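Local structure of DNA repair and recombination protein RadB (Thermococcus kodakarensis, 2CVH) at residues 27-32 / 152-157; 23-28 / 180-185; 50-55 / 110-115; 163-168 / 194-199. The protein probably takes part in DNA repair and homologous recombination, binding DNA and hydrolysing ATP only very weakly, without promoting strand exchange. One frame throughout, in Å; residues are numbered along the deposited sequence.

Interaction 1 of 4, residues 27-32 / 152-157; sequences GPYASG and INQVHF
The P-loop (Walker A motif) of this RecA-like ATPase fold begins here, with Gly27 docked on the chain that leaves strand 149-153 and Tyr29 stacked on Gln154. The loop belongs to the predicted ATP site. Gly27 N donates to Asn153 O at 3.2 Å. The return bond, from Val155 N to Gly27 O, is weak at 3.4 Å. Gln154 CA adds a C-H...O contact to Gly27 O. The flat amide of Gln154 lies on one face of the Tyr29 ring, with the two planes 12° apart. Gln154 NE2 sits 3.3 Å above the plane of the Tyr29 ring, toward the rim at CE1. Gln154 OE1 comes 3.4 Å from Tyr29 CE2. Gln154 CG is anti to the carbonyl carbon (chi1 -62°), and a bend at chi2 (-60°) brings CD over one face of the ring. Lys33, at the start of helix 33-44, ties the two sides together: its NZ bonds to Gln154 OE1 and to Gly27 O, and it makes a cation-pi contact with Tyr29. An alanine at Gln154 would probably uncover one face of the Tyr29 ring and take one acceptor from Lys33 NZ. Val155 packs on the start of the loop: Val155 CB is 3.6 Å from Gly27 CA, and Val155 CG1 touches Pro28 CD at 3.8 Å.

Interaction 2 of 4, residues 23-28 / 180-185; sequences TQVYGP and LRLDKL
Arg181 lies against the ring of Tyr26 along most of its chain, where the parallel strands 22-26 and 178-184 pair. Its CA stands over one face of the ring, near the rim. Arg181 CB is 3.7 Å from Tyr26 CZ. Arg181 CG is anti to the backbone N (chi1 -173°) and meets Tyr26 CZ at 3.5 Å. Arg181 CD touches Tyr26 OH at 3.4 Å; that hydroxyl is hydrogen-bonded to Glu196 OE1. The chain then bends at chi3 (78°), which turns NE away from the tyrosine. Arg181 NE and NH2 grip Asp183 OD2 side-on, each at 2.8 Å, in the guanidinium plane and through the syn lone pair. NH1 makes a salt bridge with Glu196.

Three backbone bonds hold the strands: Leu180 N to Gln24 O, Tyr26 N to Leu180 O, and Leu182 N to Tyr26 O. On the Val25 and Leu180 face, Val25 CG1 packs on Leu182 CG at 3.8 Å. Past the end of strand 22-26, the Pro28 ring and the Lys184 chain run past each other in opposite directions, Pro28 CG to Lys184 CE 4.0 Å.

Strand 22-26 has strand 149-153 on its other edge and runs into the P-loop before helix 33-44. Strand 178-184 is the last of the parallel set: its next neighbour, strand 190-197, runs antiparallel to it.

Interaction 3 of 4, residues 50-55 / 110-115; sequences YVDTEG and VVDSIT
Val110 presses its CG1 methyl onto one face of the Tyr50 ring, 3.9 Å from the centroid and 20° off the normal, a CH-pi contact between two parallel strands of the RecA-like core. This is the tightly packed part. Tyr50 CG is anti to the backbone N (chi1 -159°), which sets the root of the ring beside Val110. On the other sheet face, Val51 CB meets Val111 CG1. Val51 N to Val110 O (2.8 Å) and Asp112 N to Val51 O (2.7 Å) join the backbones. At the strand ends Asp112 O accepts two N-H groups, from Thr53 and from Glu54, and so ties the start of the turn to the end of strand 106-112.

A buried polar part lies next to it. Tyr50 OH reaches Asp112 OD2 in a weak bond of 3.5 Å. Asp52 OD1 lies 4.0 Å from Asp112 OD2, but it accepts from Gly56 N, and Asp52 OD2 from Phe57 N. The solvent side is the turn, where Thr53 and Glu54 are partly exposed. Glu54 OE2 comes to 3.3 Å from Asp112 OD1, so three acidic groups gather. Asp112 ends its strand before a cis peptide to Ser113, consistent with the Walker B aspartate of the RecA family. An alanine at Tyr50 would probably open a gap beside Val110 and leave Phe57 without its edge-to-face partner.

The Tyr50, Val110 and Asp112 face looks onto helix 33-44, at Thr34 and Ala37. Val51 packs on helix 90-101, and Val111 on helix 128-145. Strands 80-83 and 149-153 flank the pair.

Interaction 4 of 4, residues 163-168 / 194-199; sequences MTKPVA and VLERHR
The carboxylate of Glu196 and the ring of Pro166 meet tip to tip. Glu196 OE2 touches Pro166 CG at 3.2 Å, and Glu196 OE1 is 3.4 Å from Pro166 CD. The guanidinium of Arg197 makes a cation-pi contact with Tyr174, and its NH1 lies 4.2 Å from Ala168 CB.

Charge adds to the packing at Glu196. Lys165 NZ forms a salt bridge with Glu196 OE2 at 3.4 Å, a long one, and shares that oxygen with Arg181 NH1. The other oxygen, OE1, bonds to Tyr26 OH. Both carboxylate oxygens thus have polar partners, and the two basic groups are brought close to each other there. Lys165 bends at chi2 (68°) and again at chi4 (64°), the second bend setting the position of NZ. Glu196 is extended beyond CG, which carries its carboxylate out to the Pro166 ring. The whole segment 163-168 is poorly ordered, so its exact contacts are less certain than those of the strand.

Glu196 and Arg197 both face Ile179 in a classic beta bulge. The side chains of both therefore point toward the loop. In the chain, segment 163-168 follows strand 149-153 and precedes helix 170-174. Pro166 and Val167 rest on Tyr26 of strand 22-26, while strand 190-197 runs antiparallel beside strand 178-184.

All four contacts reach the same sheet. Interactions 1 and 2 share Gly27 and Pro28 of the P-loop, and their centres are about 6 Å apart. Asn153 N probably bonds to Val25 O at 3.2 Å between them. Ile152 N probably bonds to Val111 O at 3.1 Å, which joins interaction 1 to interaction 3, about 12 Å away between centres. Interactions 1 and 3 also meet on the predicted ATP site, where Glu54 lies beside Tyr29 and Gln154. Interaction 4 lies on the other flank, about 20 Å from interaction 3 between centres. It connects to interaction 2 through Arg181 O and Val194 N, a probable bond of 2.7 Å.

Interaction 1 of 4, residues 27-32 / 152-157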
loop_
_atom_site.group_PDB
_atom_site.type_symbol
_atom_site.label_atom_id
_atom_site.label_comp_id
_atom_site.label_asym_id
_atom_site.label_seq_id
_atom_site.Cartn_x
_atom_site.Cartn_y
_atom_site.Cartn_z
ATOM N N GLY A 27 -0.459 5.732 -7.204
ATOM C CA GLY A 27 -0.026 5.823 -8.584
ATOM C C GLY A 27 -1.071 5.164 -9.460
ATOM O O GLY A 27 -2.065 4.658 -8.941
ATOM N N PRO A 28 -0.895 5.170 -10.793
ATOM C CA PRO A 28 -1.838 4.564 -11.740
ATOM C C PRO A 28 -1.753 3.033 -11.752
ATOM O O PRO A 28 -0.903 2.439 -11.074
ATOM C CB PRO A 28 -1.392 5.157 -13.073
ATOM C CG PRO A 28 0.078 5.236 -12.916
ATOM C CD PRO A 28 0.265 5.749 -11.496
ATOM N N TYR A 29 -2.640 2.384 -12.494
ATOM C CA TYR A 29 -2.598 0.927 -12.549
ATOM C C TYR A 29 -1.306 0.503 -13.214
ATOM O O TYR A 29 -0.763 1.233 -14.038
ATOM C CB TYR A 29 -3.820 0.371 -13.277
ATOM C CG TYR A 29 -5.081 0.653 -12.505
ATOM C CD1 TYR A 29 -5.860 1.772 -12.796
ATOM C CD2 TYR A 29 -5.479 -0.172 -11.451
ATOM C CE1 TYR A 29 -7.008 2.066 -12.063
ATOM C CE2 TYR A 29 -6.624 0.114 -10.710
ATOM C CZ TYR A 29 -7.383 1.233 -11.022
ATOM O OH TYR A 29 -8.526 1.520 -10.312
ATOM N N ALA A 30 -0.774 -0.639 -12.804
ATOM C CA ALA A 30 0.490 -1.134 -13.342
ATOM C C ALA A 30 1.664 -0.226 -12.958
ATOM O O ALA A 30 2.780 -0.399 -13.462
ATOM C CB ALA A 30 0.411 -1.308 -14.854
ATOM N N SER A 31 1.425 0.715 -12.034
ATOM C CA SER A 31 2.489 1.616 -11.566
ATOM C C SER A 31 3.397 0.777 -10.690
ATOM O O SER A 31 4.549 1.146 -10.445
ATOM C CB SER A 31 1.920 2.787 -10.749
ATOM O OG SER A 31 1.258 2.358 -9.550
ATOM N N GLY A 32 2.855 -0.340 -10.184
ATOM C CA GLY A 32 3.632 -1.236 -9.347
ATOM C C GLY A 32 3.278 -1.173 -7.871
ATOM O O GLY A 32 3.961 -1.797 -7.055
ATOM N N ILE A 152 -2.997 1.803 -0.315
ATOM C CA ILE A 152 -2.835 1.965 -1.739
ATOM C C ILE A 152 -3.982 2.786 -2.306
ATOM O O ILE A 152 -5.121 2.608 -1.912
ATOM C CB ILE A 152 -2.722 0.577 -2.410
ATOM C CG1 ILE A 152 -1.346 -0.013 -2.121
ATOM C CG2 ILE A 152 -3.003 0.653 -3.911
ATOM C CD1 ILE A 152 -1.223 -1.491 -2.487
ATOM N N ASN A 153 -3.664 3.747 -3.171
ATOM C CA ASN A 153 -4.689 4.580 -3.792
ATOM C C ASN A 153 -4.228 4.911 -5.207
ATOM O O ASN A 153 -3.061 4.726 -5.542
ATOM C CB ASN A 153 -4.845 5.906 -3.026
ATOM C CG ASN A 153 -5.027 5.710 -1.535
ATOM O OD1 ASN A 153 -6.131 5.450 -1.067
ATOM N ND2 ASN A 153 -3.938 5.831 -0.779
ATOM N N GLN A 154 -5.135 5.424 -6.026
ATOM C CA GLN A 154 -4.783 5.841 -7.378
ATOM C C GLN A 154 -4.302 7.310 -7.331
ATOM O O GLN A 154 -4.715 8.099 -6.468
ATOM C CB GLN A 154 -5.984 5.716 -8.310
ATOM C CG GLN A 154 -6.508 4.303 -8.467
ATOM C CD GLN A 154 -5.470 3.360 -9.040
ATOM O OE1 GLN A 154 -5.236 2.282 -8.497
ATOM N NE2 GLN A 154 -4.854 3.751 -10.149
ATOM N N VAL A 155 -3.444 7.672 -8.277
ATOM C CA VAL A 155 -2.879 9.024 -8.365
ATOM C C VAL A 155 -3.864 10.128 -8.845
ATOM O O VAL A 155 -5.000 9.832 -9.220
ATOM C CB VAL A 155 -1.634 8.993 -9.313
ATOM C CG1 VAL A 155 -2.070 8.713 -10.762
ATOM C CG2 VAL A 155 -0.816 10.280 -9.202
ATOM N N HIS A 156 -3.426 11.391 -8.750
ATOM C CA HIS A 156 -4.157 12.586 -9.224
ATOM C C HIS A 156 -5.599 12.903 -8.802
ATOM O O HIS A 156 -6.532 12.671 -9.582
ATOM C CB HIS A 156 -4.110 12.651 -10.757
ATOM C CG HIS A 156 -2.733 12.781 -11.323
ATOM N ND1 HIS A 156 -1.889 13.824 -11.000
ATOM C CD2 HIS A 156 -2.059 12.013 -12.213
ATOM C CE1 HIS A 156 -0.756 13.692 -11.669
ATOM N NE2 HIS A 156 -0.835 12.603 -12.412
ATOM N N PHE A 157 -5.774 13.550 -7.649
ATOM C CA PHE A 157 -7.117 13.923 -7.184
ATOM C C PHE A 157 -7.165 14.719 -5.876
ATOM O O PHE A 157 -7.645 15.854 -5.848
ATOM C CB PHE A 157 -8.015 12.682 -7.054
ATOM C CG PHE A 157 -9.462 12.998 -6.769
ATOM C CD1 PHE A 157 -9.937 13.038 -5.460
ATOM C CD2 PHE A 157 -10.349 13.255 -7.810
ATOM C CE1 PHE A 157 -11.278 13.325 -5.187
ATOM C CE2 PHE A 157 -11.696 13.544 -7.551
ATOM C CZ PHE A 157 -12.160 13.579 -6.235
#

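Interaction 2 of 4, residues 23-28 / 180-185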
loop_
_atom_site.group_PDB
_atom_site.type_symbol
_atom_site.label_atom_id
_atom_site.label_comp_id
_atom_site.label_asym_id
_atom_site.label_seq_id
_atom_site.Cartn_x
_atom_site.Cartn_y
_atom_site.Cartn_z
ATOM N N THR A 23 1.716 4.279 5.552
ATOM C CA THR A 23 2.467 4.723 4.398
ATOM C C THR A 23 1.490 4.634 3.235
ATOM O O THR A 23 0.846 3.603 3.042
ATOM C CB THR A 23 3.682 3.829 4.092
ATOM O OG1 THR A 23 4.602 3.850 5.196
ATOM C CG2 THR A 23 4.414 4.339 2.823
ATOM N N GLN A 24 1.238 5.755 2.570
ATOM C CA GLN A 24 0.372 5.735 1.399
ATOM C C GLN A 24 1.293 5.435 0.216
ATOM O O GLN A 24 2.447 5.888 0.177
ATOM C CB GLN A 24 -0.307 7.091 1.168
ATOM C CG GLN A 24 -0.966 7.200 -0.205
ATOM C CD GLN A 24 -1.632 8.536 -0.487
ATOM O OE1 GLN A 24 -2.672 8.590 -1.134
ATOM N NE2 GLN A 24 -1.046 9.605 -0.013
ATOM N N VAL A 25 0.841 4.578 -0.682
ATOM C CA VAL A 25 1.611 4.271 -1.881
ATOM C C VAL A 25 0.573 4.494 -2.939
ATOM O O VAL A 25 -0.436 3.823 -2.948
ATOM C CB VAL A 25 2.137 2.818 -1.953
ATOM C CG1 VAL A 25 2.890 2.609 -3.277
ATOM C CG2 VAL A 25 3.091 2.546 -0.812
ATOM N N TYR A 26 0.758 5.511 -3.767
ATOM C CA TYR A 26 -0.231 5.778 -4.787
ATOM C C TYR A 26 0.378 5.933 -6.196
ATOM O O TYR A 26 1.561 6.243 -6.357
ATOM C CB TYR A 26 -1.086 6.987 -4.375
ATOM C CG TYR A 26 -0.396 8.327 -4.530
ATOM C CD1 TYR A 26 0.448 8.822 -3.543
ATOM C CD2 TYR A 26 -0.559 9.070 -5.696
ATOM C CE1 TYR A 26 1.117 10.011 -3.714
ATOM C CE2 TYR A 26 0.100 10.259 -5.882
ATOM C CZ TYR A 26 0.937 10.723 -4.891
ATOM O OH TYR A 26 1.605 11.890 -5.107
ATOM N N GLY A 27 -0.459 5.732 -7.204
ATOM C CA GLY A 27 -0.026 5.823 -8.584
ATOM C C GLY A 27 -1.071 5.164 -9.460
ATOM O O GLY A 27 -2.065 4.658 -8.941
ATOM N N PRO A 28 -0.895 5.170 -10.793
ATOM C CA PRO A 28 -1.838 4.564 -11.740
ATOM C C PRO A 28 -1.753 3.033 -11.752
ATOM O O PRO A 28 -0.903 2.439 -11.074
ATOM C CB PRO A 28 -1.392 5.157 -13.073
ATOM C CG PRO A 28 0.078 5.236 -12.916
ATOM C CD PRO A 28 0.265 5.749 -11.496
ATOM N N LEU A 180 4.580 7.577 -0.747
ATOM C CA LEU A 180 5.384 7.227 -1.903
ATOM C C LEU A 180 4.521 7.340 -3.158
ATOM O O LEU A 180 3.398 6.801 -3.217
ATOM C CB LEU A 180 5.874 5.788 -1.789
ATOM C CG LEU A 180 7.234 5.407 -1.237
ATOM C CD1 LEU A 180 7.331 3.885 -1.273
ATOM C CD2 LEU A 180 8.328 6.020 -2.069
ATOM N N ARG A 181 5.037 8.042 -4.166
ATOM C CA ARG A 181 4.312 8.184 -5.430
ATOM C C ARG A 181 5.054 7.284 -6.421
ATOM O O ARG A 181 6.296 7.279 -6.446
ATOM C CB ARG A 181 4.350 9.630 -5.933
ATOM C CG ARG A 181 3.467 9.867 -7.153
ATOM C CD ARG A 181 3.638 11.277 -7.746
ATOM N NE ARG A 181 4.857 11.409 -8.542
ATOM C CZ ARG A 181 5.749 12.393 -8.417
ATOM N NH1 ARG A 181 5.569 13.353 -7.515
ATOM N NH2 ARG A 181 6.823 12.433 -9.208
ATOM N N LEU A 182 4.325 6.473 -7.178
ATOM C CA LEU A 182 4.992 5.618 -8.136
ATOM C C LEU A 182 4.627 6.107 -9.529
ATOM O O LEU A 182 3.456 6.338 -9.829
ATOM C CB LEU A 182 4.570 4.162 -7.956
ATOM C CG LEU A 182 4.630 3.500 -6.583
ATOM C CD1 LEU A 182 4.359 2.032 -6.792
ATOM C CD2 LEU A 182 5.968 3.679 -5.903
ATOM N N ASP A 183 5.634 6.340 -10.358
ATOM C CA ASP A 183 5.369 6.794 -11.716
ATOM C C ASP A 183 5.953 5.816 -12.704
ATOM O O ASP A 183 6.964 5.150 -12.409
ATOM C CB ASP A 183 6.020 8.159 -11.971
ATOM C CG ASP A 183 5.457 9.247 -11.093
ATOM O OD1 ASP A 183 4.219 9.355 -10.950
ATOM O OD2 ASP A 183 6.279 9.992 -10.538
ATOM N N LYS A 184 5.376 5.805 -13.906
ATOM C CA LYS A 184 5.849 4.929 -14.986
ATOM C C LYS A 184 6.862 5.616 -15.890
ATOM O O LYS A 184 6.627 6.746 -16.308
ATOM C CB LYS A 184 4.688 4.527 -15.879
ATOM C CG LYS A 184 3.606 3.772 -15.217
ATOM C CD LYS A 184 2.529 3.470 -16.211
ATOM C CE LYS A 184 1.463 2.608 -15.590
ATOM N NZ LYS A 184 0.291 2.431 -16.486
ATOM N N LEU A 185 7.994 4.974 -16.158
ATOM C CA LEU A 185 8.960 5.524 -17.110
ATOM C C LEU A 185 8.532 4.929 -18.468
ATOM O O LEU A 185 7.935 3.857 -18.502
ATOM C CB LEU A 185 10.391 5.175 -16.712
ATOM C CG LEU A 185 10.871 5.970 -15.473
ATOM C CD1 LEU A 185 12.337 5.743 -15.183
ATOM C CD2 LEU A 185 10.673 7.436 -15.689
#

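Interaction 3 of 4, residues 50-55 / 110-115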
loop_
_atom_site.group_PDB
_atom_site.type_symbol
_atom_site.label_atom_id
_atom_site.label_comp_id
_atom_site.label_asym_id
_atom_site.label_seq_id
_atom_site.Cartn_x
_atom_site.Cartn_y
_atom_site.Cartn_z
ATOM N N TYR A 50 -5.042 -8.396 3.997
ATOM C CA TYR A 50 -5.128 -7.676 2.754
ATOM C C TYR A 50 -6.578 -7.359 2.437
ATOM O O TYR A 50 -7.372 -8.238 2.131
ATOM C CB TYR A 50 -4.453 -8.520 1.654
ATOM C CG TYR A 50 -4.016 -7.750 0.423
ATOM C CD1 TYR A 50 -4.967 -7.130 -0.413
ATOM C CD2 TYR A 50 -2.659 -7.651 0.081
ATOM C CE1 TYR A 50 -4.580 -6.421 -1.564
ATOM C CE2 TYR A 50 -2.257 -6.950 -1.071
ATOM C CZ TYR A 50 -3.225 -6.332 -1.886
ATOM O OH TYR A 50 -2.846 -5.597 -2.999
ATOM N N VAL A 51 -6.941 -6.094 2.588
ATOM C CA VAL A 51 -8.300 -5.643 2.313
ATOM C C VAL A 51 -8.304 -5.216 0.858
ATOM O O VAL A 51 -7.772 -4.157 0.502
ATOM C CB VAL A 51 -8.701 -4.474 3.238
ATOM C CG1 VAL A 51 -10.119 -4.039 2.943
ATOM C CG2 VAL A 51 -8.562 -4.903 4.708
ATOM N N ASP A 52 -8.849 -6.082 0.015
ATOM C CA ASP A 52 -8.875 -5.838 -1.406
ATOM C C ASP A 52 -10.225 -5.442 -1.907
ATOM O O ASP A 52 -11.019 -6.284 -2.313
ATOM C CB ASP A 52 -8.385 -7.064 -2.162
ATOM C CG ASP A 52 -8.047 -6.759 -3.612
ATOM O OD1 ASP A 52 -7.961 -5.570 -4.006
ATOM O OD2 ASP A 52 -7.852 -7.715 -4.370
ATOM N N THR A 53 -10.458 -4.145 -1.942
ATOM C CA THR A 53 -11.720 -3.609 -2.402
ATOM C C THR A 53 -11.698 -3.425 -3.911
ATOM O O THR A 53 -12.734 -3.452 -4.553
ATOM C CB THR A 53 -11.990 -2.253 -1.722
ATOM O OG1 THR A 53 -11.488 -2.294 -0.378
ATOM C CG2 THR A 53 -13.482 -1.974 -1.653
ATOM N N GLU A 54 -10.497 -3.288 -4.463
ATOM C CA GLU A 54 -10.291 -3.047 -5.891
ATOM C C GLU A 54 -10.001 -4.302 -6.742
ATOM O O GLU A 54 -9.833 -4.211 -7.960
ATOM C CB GLU A 54 -9.153 -2.014 -6.053
ATOM C CG GLU A 54 -9.036 -1.346 -7.431
ATOM C CD GLU A 54 -7.623 -1.426 -8.017
ATOM O OE1 GLU A 54 -7.439 -2.133 -9.035
ATOM O OE2 GLU A 54 -6.697 -0.794 -7.459
ATOM N N GLY A 55 -9.955 -5.474 -6.125
ATOM C CA GLY A 55 -9.666 -6.660 -6.905
ATOM C C GLY A 55 -8.297 -6.552 -7.555
ATOM O O GLY A 55 -8.091 -7.046 -8.659
ATOM N N VAL A 110 -2.581 -4.375 4.422
ATOM C CA VAL A 110 -2.609 -3.680 3.142
ATOM C C VAL A 110 -4.055 -3.398 2.856
ATOM O O VAL A 110 -4.894 -4.284 3.008
ATOM C CB VAL A 110 -2.054 -4.544 1.955
ATOM C CG1 VAL A 110 -2.161 -3.752 0.657
ATOM C CG2 VAL A 110 -0.598 -4.993 2.219
ATOM N N VAL A 111 -4.374 -2.149 2.541
ATOM C CA VAL A 111 -5.748 -1.810 2.194
ATOM C C VAL A 111 -5.660 -1.347 0.752
ATOM O O VAL A 111 -4.732 -0.627 0.390
ATOM C CB VAL A 111 -6.353 -0.718 3.111
ATOM C CG1 VAL A 111 -7.821 -0.501 2.743
ATOM C CG2 VAL A 111 -6.246 -1.144 4.584
ATOM N N ASP A 112 -6.588 -1.796 -0.082
ATOM C CA ASP A 112 -6.551 -1.455 -1.494
ATOM C C ASP A 112 -7.971 -1.325 -1.993
ATOM O O ASP A 112 -8.554 -2.299 -2.446
ATOM C CB ASP A 112 -5.811 -2.580 -2.238
ATOM C CG ASP A 112 -5.596 -2.297 -3.722
ATOM O OD1 ASP A 112 -6.166 -1.332 -4.279
ATOM O OD2 ASP A 112 -4.833 -3.073 -4.334
ATOM N N SER A 113 -8.504 -0.114 -2.023
ATOM C CA SER A 113 -7.801 1.096 -1.634
ATOM C C SER A 113 -8.780 1.965 -0.866
ATOM O O SER A 113 -8.610 2.189 0.325
ATOM C CB SER A 113 -7.355 1.831 -2.896
ATOM O OG SER A 113 -8.429 2.005 -3.808
ATOM N N ILE A 114 -9.802 2.421 -1.596
ATOM C CA ILE A 114 -10.928 3.265 -1.154
ATOM C C ILE A 114 -10.997 4.701 -1.721
ATOM O O ILE A 114 -10.610 5.675 -1.064
ATOM C CB ILE A 114 -11.195 3.248 0.405
ATOM C CG1 ILE A 114 -12.651 3.649 0.675
ATOM C CG2 ILE A 114 -10.239 4.187 1.177
ATOM C CD1 ILE A 114 -13.018 3.693 2.132
ATOM N N THR A 115 -11.473 4.827 -2.960
ATOM C CA THR A 115 -11.610 6.147 -3.567
ATOM C C THR A 115 -12.421 6.238 -4.869
ATOM O O THR A 115 -12.167 7.112 -5.705
ATOM C CB THR A 115 -10.234 6.857 -3.730
ATOM O OG1 THR A 115 -9.174 5.994 -3.293
ATOM C CG2 THR A 115 -10.194 8.123 -2.882
#

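Interaction 4 of 4, residues 163-168 / 194-199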
loop_
_atom_site.group_PDB
_atom_site.type_symbol
_atom_site.label_atom_id
_atom_site.label_comp_id
_atom_site.label_asym_id
_atom_site.label_seq_id
_atom_site.Cartn_x
_atom_site.Cartn_y
_atom_site.Cartn_z
ATOM N N MET A 163 -2.698 23.269 -7.596
ATOM C CA MET A 163 -1.798 22.351 -8.271
ATOM C C MET A 163 -1.960 21.071 -7.472
ATOM O O MET A 163 -1.357 20.922 -6.409
ATOM C CB MET A 163 -0.332 22.790 -8.191
ATOM C CG MET A 163 0.620 21.738 -8.792
ATOM S SD MET A 163 2.348 21.790 -8.242
ATOM C CE MET A 163 3.186 22.241 -9.778
ATOM N N THR A 164 -2.872 20.215 -7.915
ATOM C CA THR A 164 -3.101 18.946 -7.250
ATOM C C THR A 164 -1.791 18.184 -7.442
ATOM O O THR A 164 -1.638 17.395 -8.379
ATOM C CB THR A 164 -4.295 18.206 -7.886
ATOM O OG1 THR A 164 -5.458 19.050 -7.838
ATOM C CG2 THR A 164 -4.586 16.912 -7.139
ATOM N N LYS A 165 -0.828 18.494 -6.579
ATOM C CA LYS A 165 0.496 17.904 -6.643
ATOM C C LYS A 165 0.878 17.012 -5.462
ATOM O O LYS A 165 1.472 17.475 -4.483
ATOM C CB LYS A 165 1.548 19.011 -6.823
ATOM C CG LYS A 165 3.002 18.528 -6.887
ATOM C CD LYS A 165 3.288 17.731 -8.156
ATOM C CE LYS A 165 4.676 17.109 -8.125
ATOM N NZ LYS A 165 4.800 16.100 -7.039
ATOM N N PRO A 166 0.472 15.738 -5.500
ATOM C CA PRO A 166 -0.329 15.052 -6.523
ATOM C C PRO A 166 -1.539 14.403 -5.851
ATOM O O PRO A 166 -2.615 14.284 -6.455
ATOM C CB PRO A 166 0.638 13.991 -7.070
ATOM C CG PRO A 166 1.992 14.372 -6.488
ATOM C CD PRO A 166 1.588 14.867 -5.131
ATOM N N VAL A 167 -1.332 13.955 -4.613
ATOM C CA VAL A 167 -2.355 13.328 -3.774
ATOM C C VAL A 167 -1.883 13.420 -2.315
ATOM O O VAL A 167 -0.863 12.835 -1.938
ATOM C CB VAL A 167 -2.621 11.831 -4.152
ATOM C CG1 VAL A 167 -3.361 11.120 -3.028
ATOM C CG2 VAL A 167 -3.465 11.734 -5.418
ATOM N N ALA A 168 -2.602 14.223 -1.534
ATOM C CA ALA A 168 -2.340 14.446 -0.110
ATOM C C ALA A 168 -3.488 15.308 0.438
ATOM O O ALA A 168 -3.355 16.528 0.568
ATOM C CB ALA A 168 -0.998 15.159 0.079
ATOM N N VAL A 194 8.771 8.175 -5.785
ATOM C CA VAL A 194 9.221 9.419 -5.209
ATOM C C VAL A 194 8.684 9.479 -3.786
ATOM O O VAL A 194 7.488 9.265 -3.553
ATOM C CB VAL A 194 8.713 10.634 -6.010
ATOM C CG1 VAL A 194 9.220 11.935 -5.377
ATOM C CG2 VAL A 194 9.181 10.546 -7.459
ATOM N N LEU A 195 9.601 9.677 -2.842
ATOM C CA LEU A 195 9.278 9.798 -1.415
ATOM C C LEU A 195 8.821 11.236 -1.181
ATOM O O LEU A 195 9.634 12.125 -0.933
ATOM C CB LEU A 195 10.516 9.525 -0.569
ATOM C CG LEU A 195 10.268 9.358 0.923
ATOM C CD1 LEU A 195 9.217 8.273 1.180
ATOM C CD2 LEU A 195 11.551 9.019 1.591
ATOM N N GLU A 196 7.523 11.456 -1.291
ATOM C CA GLU A 196 6.953 12.780 -1.125
ATOM C C GLU A 196 6.826 13.212 0.312
ATOM O O GLU A 196 6.776 14.406 0.617
ATOM C CB GLU A 196 5.584 12.823 -1.766
ATOM C CG GLU A 196 5.634 12.370 -3.165
ATOM C CD GLU A 196 4.430 12.793 -3.898
ATOM O OE1 GLU A 196 3.320 12.555 -3.376
ATOM O OE2 GLU A 196 4.601 13.402 -4.971
ATOM N N ARG A 197 6.757 12.242 1.204
ATOM C CA ARG A 197 6.608 12.571 2.585
ATOM C C ARG A 197 7.139 11.441 3.410
ATOM O O ARG A 197 6.898 10.258 3.124
ATOM C CB ARG A 197 5.133 12.826 2.889
ATOM C CG ARG A 197 4.880 13.244 4.322
ATOM C CD ARG A 197 3.820 14.313 4.377
ATOM N NE ARG A 197 2.471 13.781 4.456
ATOM C CZ ARG A 197 1.393 14.410 3.997
ATOM N NH1 ARG A 197 1.485 15.595 3.408
ATOM N NH2 ARG A 197 0.206 13.873 4.178
ATOM N N HIS A 198 7.943 11.799 4.394
ATOM C CA HIS A 198 8.484 10.803 5.272
ATOM C C HIS A 198 8.851 11.491 6.544
ATOM O O HIS A 198 9.077 12.702 6.575
ATOM C CB HIS A 198 9.702 10.128 4.679
ATOM C CG HIS A 198 10.003 8.797 5.293
ATOM N ND1 HIS A 198 10.875 8.638 6.352
ATOM C CD2 HIS A 198 9.548 7.559 4.987
ATOM C CE1 HIS A 198 10.950 7.360 6.670
ATOM N NE2 HIS A 198 10.154 6.685 5.859
ATOM N N ARG A 199 8.968 10.694 7.584
ATOM C CA ARG A 199 9.265 11.210 8.895
ATOM C C ARG A 199 10.706 11.595 9.148
ATOM O O ARG A 199 10.966 12.515 9.920
ATOM C CB ARG A 199 8.768 10.213 9.940
ATOM C CG ARG A 199 7.249 10.046 9.909
ATOM C CD ARG A 199 6.843 8.610 9.648
ATOM N NE ARG A 199 7.507 7.691 10.564
ATOM C CZ ARG A 199 8.398 6.783 10.191
ATOM N NH1 ARG A 199 8.732 6.668 8.909
ATOM N NH2 ARG A 199 8.960 6.001 11.106
#